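Local coordinates for CoA-binding domain-containing protein (Thermus thermophilus, PDB 1IUK) that probably binds coenzyme A through a Rossmann-like domain, its cellular role being unknown, at residues 17-22 / 44-49. Numbering follows the deposited sequence.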
loop_
_atom_site.group_PDB
_atom_site.type_symbol
_atom_site.label_atom_id
_atom_site.label_comp_id
_atom_site.label_asym_id
_atom_site.label_seq_id
_atom_site.Cartn_x
_atom_site.Cartn_y
_atom_site.Cartn_z
ATOM N N ALA A 17 1.812 -3.910 -2.410
ATOM C CA ALA A 17 2.971 -3.813 -1.535
ATOM C C ALA A 17 2.508 -3.026 -0.311
ATOM O O ALA A 17 1.854 -2.004 -0.440
ATOM C CB ALA A 17 4.131 -3.076 -2.244
ATOM N N VAL A 18 2.837 -3.521 0.878
ATOM C CA VAL A 18 2.444 -2.857 2.115
ATOM C C VAL A 18 3.667 -2.190 2.735
ATOM O O VAL A 18 4.574 -2.856 3.248
ATOM C CB VAL A 18 1.832 -3.876 3.120
ATOM C CG1 VAL A 18 1.462 -3.174 4.423
ATOM C CG2 VAL A 18 0.599 -4.553 2.485
ATOM N N LEU A 19 3.691 -0.870 2.666
ATOM C CA LEU A 19 4.808 -0.120 3.200
ATOM C C LEU A 19 4.562 0.109 4.682
ATOM O O LEU A 19 3.636 0.832 5.069
ATOM C CB LEU A 19 4.940 1.212 2.459
ATOM C CG LEU A 19 6.240 1.954 2.734
ATOM C CD1 LEU A 19 7.390 1.199 2.096
ATOM C CD2 LEU A 19 6.128 3.368 2.208
ATOM N N GLY A 20 5.407 -0.503 5.507
ATOM C CA GLY A 20 5.256 -0.379 6.947
ATOM C C GLY A 20 4.565 -1.614 7.512
ATOM O O GLY A 20 4.007 -1.561 8.611
ATOM N N ALA A 21 4.611 -2.715 6.751
ATOM C CA ALA A 21 4.010 -4.004 7.121
ATOM C C ALA A 21 4.448 -4.391 8.522
ATOM O O ALA A 21 5.630 -4.286 8.846
ATOM C CB ALA A 21 4.444 -5.076 6.144
ATOM N N HIS A 22 3.509 -4.866 9.341
ATOM C CA HIS A 22 3.825 -5.220 10.722
ATOM C C HIS A 22 3.572 -6.684 11.076
ATOM O O HIS A 22 2.699 -7.328 10.506
ATOM C CB HIS A 22 3.041 -4.322 11.675
ATOM C CG HIS A 22 3.699 -4.149 13.008
ATOM N ND1 HIS A 22 4.281 -2.964 13.404
ATOM C CD2 HIS A 22 3.903 -5.024 14.020
ATOM C CE1 HIS A 22 4.815 -3.115 14.602
ATOM N NE2 HIS A 22 4.599 -4.357 14.998
ATOM N N LEU A 44 2.858 -7.997 -0.706
ATOM C CA LEU A 44 4.303 -7.987 -0.553
ATOM C C LEU A 44 4.674 -7.065 0.595
ATOM O O LEU A 44 4.580 -5.841 0.476
ATOM C CB LEU A 44 4.949 -7.506 -1.851
ATOM C CG LEU A 44 4.483 -8.249 -3.105
ATOM C CD1 LEU A 44 5.054 -7.579 -4.354
ATOM C CD2 LEU A 44 4.911 -9.708 -3.013
ATOM N N PRO A 45 5.082 -7.644 1.738
ATOM C CA PRO A 45 5.456 -6.831 2.901
ATOM C C PRO A 45 6.800 -6.096 2.768
ATOM O O PRO A 45 7.815 -6.690 2.395
ATOM C CB PRO A 45 5.465 -7.847 4.045
ATOM C CG PRO A 45 5.900 -9.134 3.371
ATOM C CD PRO A 45 5.207 -9.091 2.016
ATOM N N VAL A 46 6.792 -4.801 3.071
ATOM C CA VAL A 46 8.016 -4.003 3.025
ATOM C C VAL A 46 8.161 -3.233 4.343
ATOM O O VAL A 46 7.327 -2.407 4.687
ATOM C CB VAL A 46 8.015 -2.991 1.843
ATOM C CG1 VAL A 46 9.357 -2.253 1.791
ATOM C CG2 VAL A 46 7.785 -3.712 0.522
ATOM N N ASN A 47 9.222 -3.527 5.080
ATOM C CA ASN A 47 9.489 -2.863 6.351
ATOM C C ASN A 47 10.856 -3.309 6.822
ATOM O O ASN A 47 11.070 -4.482 7.124
ATOM C CB ASN A 47 8.443 -3.235 7.410
ATOM C CG ASN A 47 8.446 -2.277 8.592
ATOM O OD1 ASN A 47 9.432 -1.581 8.837
ATOM N ND2 ASN A 47 7.343 -2.242 9.332
ATOM N N PRO A 48 11.804 -2.372 6.897
ATOM C CA PRO A 48 13.149 -2.731 7.342
ATOM C C PRO A 48 13.103 -3.320 8.748
ATOM O O PRO A 48 13.939 -4.154 9.102
ATOM C CB PRO A 48 13.911 -1.408 7.293
ATOM C CG PRO A 48 12.873 -0.352 7.284
ATOM C CD PRO A 48 11.680 -0.937 6.596
ATOM N N ARG A 49 12.113 -2.889 9.534
ATOM C CA ARG A 49 11.934 -3.361 10.910
ATOM C C ARG A 49 11.690 -4.865 11.011
ATOM O O ARG A 49 11.891 -5.452 12.073
ATOM C CB ARG A 49 10.762 -2.633 11.577
ATOM C CG ARG A 49 10.905 -1.125 11.663
ATOM C CD ARG A 49 11.990 -0.700 12.643
ATOM N NE ARG A 49 12.005 0.752 12.776
ATOM C CZ ARG A 49 12.583 1.572 11.903
ATOM N NH1 ARG A 49 13.199 1.080 10.830
ATOM N NH2 ARG A 49 12.527 2.888 12.089
#
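Val-46, Ala-21 and Asn-47 bury the most surface in the contact between two parallel neighbouring strands, where 17-19 and 44-46 give way to loops. The backbone of Val-46 works at both ends: its N donates to Val-18 O, and its O takes a nearly straight bond from Gly-20 N (2.8 Å) and a weak one from Ala-21 N. Its CG1, anti to the backbone N (chi1 -176°), meets Leu-19 CD1 at 4.0 Å, branched apolar groups suiting this buried face. Gly-20 turns at phi 100°, where a side chain would jam against the preceding carbonyl, in a type II turn that brings Ala-21 CB within 3.6 Å of Pro-45 CB; Leu-55 touches both residues. Pro-45 fits an edge strand of this sheet, needing no N-H here. Beyond the strands, Asn-47 ND2 donates to Ala-21 O (2.7 Å), which lies close to its amide plane, while OD1 accepts from Arg-49 N in an Asx turn. An alanine at Asn-47 would probably leave Ala-21 O and Arg-49 N without these mates and the two loops freer to shift. One side-chain amide thus ties together the loops following both strands of the first beta-alpha-beta unit, at the sheet's carboxyl edge, where Rossmann-type folds generally bind their nucleotides.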